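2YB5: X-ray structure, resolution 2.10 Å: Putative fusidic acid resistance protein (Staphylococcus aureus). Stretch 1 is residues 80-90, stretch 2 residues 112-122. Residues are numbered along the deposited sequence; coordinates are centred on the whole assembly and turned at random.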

# COMPACT_ATOMS: atom_id res chain seq x y z
N LEU A 80 -9.30 3.97 -13.63
CA LEU A 80 -9.04 4.86 -12.50
C LEU A 80 -7.54 5.06 -12.25
O LEU A 80 -7.15 6.10 -11.71
CB LEU A 80 -9.70 4.34 -11.22
CG LEU A 80 -11.22 4.38 -11.12
CD1 LEU A 80 -11.67 3.70 -9.84
CD2 LEU A 80 -11.72 5.81 -11.18
N LYS A 81 -6.71 4.10 -12.65
CA LYS A 81 -5.26 4.17 -12.37
C LYS A 81 -4.64 5.49 -12.82
O LYS A 81 -3.60 5.90 -12.29
CB LYS A 81 -4.50 2.99 -12.99
CG LYS A 81 -4.69 1.69 -12.22
CD LYS A 81 -3.82 0.55 -12.74
CE LYS A 81 -4.10 -0.74 -11.99
NZ LYS A 81 -3.24 -1.87 -12.41
N VAL A 82 -5.30 6.14 -13.77
CA VAL A 82 -4.87 7.44 -14.29
C VAL A 82 -4.91 8.53 -13.21
O VAL A 82 -4.14 9.48 -13.26
CB VAL A 82 -5.74 7.88 -15.50
CG1 VAL A 82 -5.68 6.84 -16.62
CG2 VAL A 82 -7.18 8.13 -15.08
N TYR A 83 -5.81 8.38 -12.23
CA TYR A 83 -5.94 9.36 -11.15
C TYR A 83 -4.99 9.10 -9.96
O TYR A 83 -5.07 9.81 -8.97
CB TYR A 83 -7.39 9.43 -10.64
CG TYR A 83 -8.44 9.85 -11.68
CD1 TYR A 83 -8.13 10.74 -12.70
CD2 TYR A 83 -9.74 9.37 -11.60
CE1 TYR A 83 -9.09 11.13 -13.63
CE2 TYR A 83 -10.71 9.75 -12.53
CZ TYR A 83 -10.38 10.63 -13.54
OH TYR A 83 -11.33 11.02 -14.47
N ILE A 84 -4.12 8.10 -10.06
CA ILE A 84 -3.21 7.75 -8.96
C ILE A 84 -1.96 8.64 -8.96
O ILE A 84 -1.24 8.70 -9.96
CB ILE A 84 -2.72 6.29 -9.04
CG1 ILE A 84 -3.89 5.30 -9.00
CG2 ILE A 84 -1.74 5.99 -7.92
CD1 ILE A 84 -3.47 3.84 -9.18
N GLN A 85 -1.71 9.29 -7.83
CA GLN A 85 -0.47 10.04 -7.60
C GLN A 85 0.72 9.09 -7.46
O GLN A 85 0.81 8.34 -6.47
CB GLN A 85 -0.61 10.88 -6.32
CG GLN A 85 0.62 11.69 -5.93
CD GLN A 85 0.86 12.89 -6.83
OE1 GLN A 85 1.96 13.07 -7.35
NE2 GLN A 85 -0.17 13.72 -7.01
N ASP A 86 1.62 9.11 -8.44
CA ASP A 86 2.80 8.23 -8.42
C ASP A 86 3.70 8.47 -7.21
O ASP A 86 3.81 9.59 -6.70
CB ASP A 86 3.65 8.40 -9.68
CG ASP A 86 2.98 7.89 -10.91
OD1 ASP A 86 2.09 8.58 -11.43
OD2 ASP A 86 3.35 6.79 -11.37
N PHE A 87 4.33 7.40 -6.76
CA PHE A 87 5.35 7.47 -5.74
C PHE A 87 6.59 8.11 -6.36
O PHE A 87 7.05 7.66 -7.41
CB PHE A 87 5.68 6.06 -5.25
CG PHE A 87 6.66 6.00 -4.13
CD1 PHE A 87 6.22 6.05 -2.82
CD2 PHE A 87 8.02 5.90 -4.38
CE1 PHE A 87 7.12 5.99 -1.76
CE2 PHE A 87 8.92 5.85 -3.34
CZ PHE A 87 8.47 5.89 -2.03
N GLU A 88 7.10 9.16 -5.73
CA GLU A 88 8.37 9.78 -6.13
C GLU A 88 9.52 9.07 -5.44
O GLU A 88 9.53 8.92 -4.21
CB GLU A 88 8.38 11.27 -5.80
CG GLU A 88 7.25 12.03 -6.51
CD GLU A 88 7.25 13.52 -6.24
OE1 GLU A 88 8.09 13.99 -5.43
OE2 GLU A 88 6.40 14.21 -6.83
N ILE A 89 10.46 8.59 -6.24
CA ILE A 89 11.60 7.87 -5.72
C ILE A 89 12.74 8.88 -5.61
O ILE A 89 13.04 9.58 -6.58
CB ILE A 89 12.04 6.74 -6.67
CG1 ILE A 89 10.88 5.77 -6.94
CG2 ILE A 89 13.20 5.99 -6.06
CD1 ILE A 89 11.30 4.50 -7.68
N PRO A 90 13.37 8.97 -4.43
CA PRO A 90 14.45 9.94 -4.25
C PRO A 90 15.57 9.81 -5.29
O PRO A 90 15.82 8.72 -5.80
CB PRO A 90 15.01 9.58 -2.87
CG PRO A 90 13.95 8.87 -2.18
CD PRO A 90 13.11 8.19 -3.21
N LEU A 112 12.20 -2.89 -11.60
CA LEU A 112 11.27 -3.73 -10.83
C LEU A 112 10.17 -2.91 -10.15
O LEU A 112 9.40 -3.47 -9.36
CB LEU A 112 12.04 -4.54 -9.80
N ILE A 113 10.08 -1.61 -10.44
CA ILE A 113 9.15 -0.73 -9.71
C ILE A 113 8.12 -0.04 -10.59
O ILE A 113 8.46 0.75 -11.47
CB ILE A 113 9.90 0.34 -8.91
CG1 ILE A 113 11.03 -0.28 -8.08
CG2 ILE A 113 8.93 1.07 -8.00
CD1 ILE A 113 11.88 0.73 -7.34
N ASP A 114 6.85 -0.36 -10.33
CA ASP A 114 5.71 0.40 -10.85
C ASP A 114 5.30 1.43 -9.80
O ASP A 114 4.91 1.06 -8.70
CB ASP A 114 4.55 -0.55 -11.14
CG ASP A 114 3.45 0.11 -11.94
OD1 ASP A 114 3.15 1.30 -11.69
OD2 ASP A 114 2.88 -0.57 -12.81
N THR A 115 5.39 2.71 -10.14
CA THR A 115 5.25 3.76 -9.13
C THR A 115 3.79 4.07 -8.74
O THR A 115 3.56 4.79 -7.78
CB THR A 115 6.01 5.06 -9.53
OG1 THR A 115 5.59 5.50 -10.82
CG2 THR A 115 7.50 4.81 -9.52
N LYS A 116 2.83 3.50 -9.47
CA LYS A 116 1.42 3.59 -9.08
C LYS A 116 1.00 2.41 -8.19
O LYS A 116 -0.19 2.24 -7.91
CB LYS A 116 0.53 3.65 -10.33
CG LYS A 116 0.79 4.86 -11.23
CD LYS A 116 -0.01 4.77 -12.52
CE LYS A 116 0.27 5.92 -13.45
NZ LYS A 116 -0.25 7.22 -12.93
N GLU A 117 1.96 1.59 -7.78
CA GLU A 117 1.69 0.39 -6.99
C GLU A 117 2.37 0.37 -5.64
O GLU A 117 2.24 -0.62 -4.90
CB GLU A 117 2.11 -0.86 -7.76
CG GLU A 117 1.45 -1.03 -9.10
CD GLU A 117 1.69 -2.41 -9.65
OE1 GLU A 117 2.87 -2.85 -9.64
OE2 GLU A 117 0.72 -3.07 -10.08
N ILE A 118 3.07 1.44 -5.29
CA ILE A 118 3.74 1.49 -3.99
C ILE A 118 3.42 2.75 -3.21
O ILE A 118 3.40 3.86 -3.76
CB ILE A 118 5.26 1.28 -4.09
CG1 ILE A 118 5.90 2.17 -5.15
CG2 ILE A 118 5.60 -0.19 -4.37
CD1 ILE A 118 7.42 2.22 -5.01
N SER A 119 3.12 2.55 -1.94
CA SER A 119 3.00 3.62 -0.97
C SER A 119 4.33 3.81 -0.26
O SER A 119 4.64 4.87 0.25
CB SER A 119 1.93 3.28 0.06
OG SER A 119 0.65 3.25 -0.56
N TYR A 120 5.12 2.74 -0.21
CA TYR A 120 6.48 2.86 0.28
C TYR A 120 7.43 1.97 -0.52
O TYR A 120 7.03 0.94 -1.06
CB TYR A 120 6.54 2.50 1.77
CG TYR A 120 6.45 1.05 2.12
CD1 TYR A 120 7.58 0.25 2.15
CD2 TYR A 120 5.22 0.47 2.48
CE1 TYR A 120 7.49 -1.11 2.49
CE2 TYR A 120 5.12 -0.85 2.81
CZ TYR A 120 6.26 -1.64 2.83
OH TYR A 120 6.16 -2.96 3.18
N LEU A 121 8.68 2.38 -0.58
CA LEU A 121 9.69 1.64 -1.34
C LEU A 121 10.52 0.76 -0.42
O LEU A 121 11.32 1.27 0.39
CB LEU A 121 10.60 2.61 -2.10
CG LEU A 121 11.64 1.95 -3.00
CD1 LEU A 121 10.97 0.94 -3.94
CD2 LEU A 121 12.39 3.04 -3.76
N GLY A 122 10.33 -0.55 -0.54
CA GLY A 122 11.02 -1.51 0.29
C GLY A 122 11.82 -2.45 -0.56
O GLY A 122 11.26 -3.08 -1.47

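Residues 112-122 lie against residues 80-90 of the same chain, and the two stretches bury 627 Å² between them, both sides summed. Contact begins at Ile 113, whose CA-to-CB bond points toward stretch 1; Ile 113 CD1 lies 3.8 Å from Ile 89 CD1, an apolar meeting of two branched chains. The CA-to-CB bond of Asp 114 points away, and the residue serves its own stretch instead. It opens a type I beta turn that ends at Glu 117, closed by Glu 117 N donating to Asp 114 O (3.1 Å), while Asp 114 OD1 accepts from Lys 116 N (3.1 Å).

The turn presents Thr 115 and Lys 116 to Asp 86. Thr 115, with chi1 in the p well, donates from OG1 to Asp 86 OD2 at 2.6 Å, a short bond. Thr 115 O accepts from Phe 87 N at 2.9 Å and an N-H...O angle of 176°, so the main chains are joined by a nearly linear hydrogen bond where they run close. Thr 115 O also lies 3.6 Å from Asp 86 CA in a CA-H...O contact. The threonine methyl suits the apolar side of this position: Thr 115 CG2 is 4.2 Å from Ile 89 CD1.

Lys 116 leaves its backbone sideways, but its long chain brings the ammonium to stretch 1. Lys 116 NZ forms a salt bridge with Asp 86 OD1 (3.1 Å), so the aspartate spends one oxygen on the hydroxyl and the other on the charge. Lys 116 NZ also lies 3.5 Å from Ile 84 O, and the aliphatic part of the lysine is covered as well, its CB 4.1 Å from Ile 84 CG2.

Beyond the turn the contact becomes largely apolar and centres on Phe 87, whose CA-to-CB bond points toward stretch 2 and which loses 117 Å² to it. Ile 118 starts sideways, yet its CD1 reaches over one face of the Phe 87 ring, 4.2 Å from the centroid and 28° off the normal, a CH-pi contact; Ile 118 O is 3.5 Å from Phe 87 CB. The CA-to-CB bond of Ser 119 points away, and its backbone makes the contact: Ser 119 O lies near the ring plane at the edge, 3.4 Å from Phe 87 CE1, where the ring hydrogens carry slight positive charge. The CA-to-CB bond of Tyr 120 also points away, leaving Tyr 120 CA 3.8 Å from Phe 87 CE1. Leu 121, buried and in a strand, points its CA-to-CB bond back toward stretch 1 and bridges two residues, with CB 3.9 Å from Phe 87 CE2 and CD2 3.8 Å from Ile 89 CG2. Gly 122 makes no contact with stretch 1.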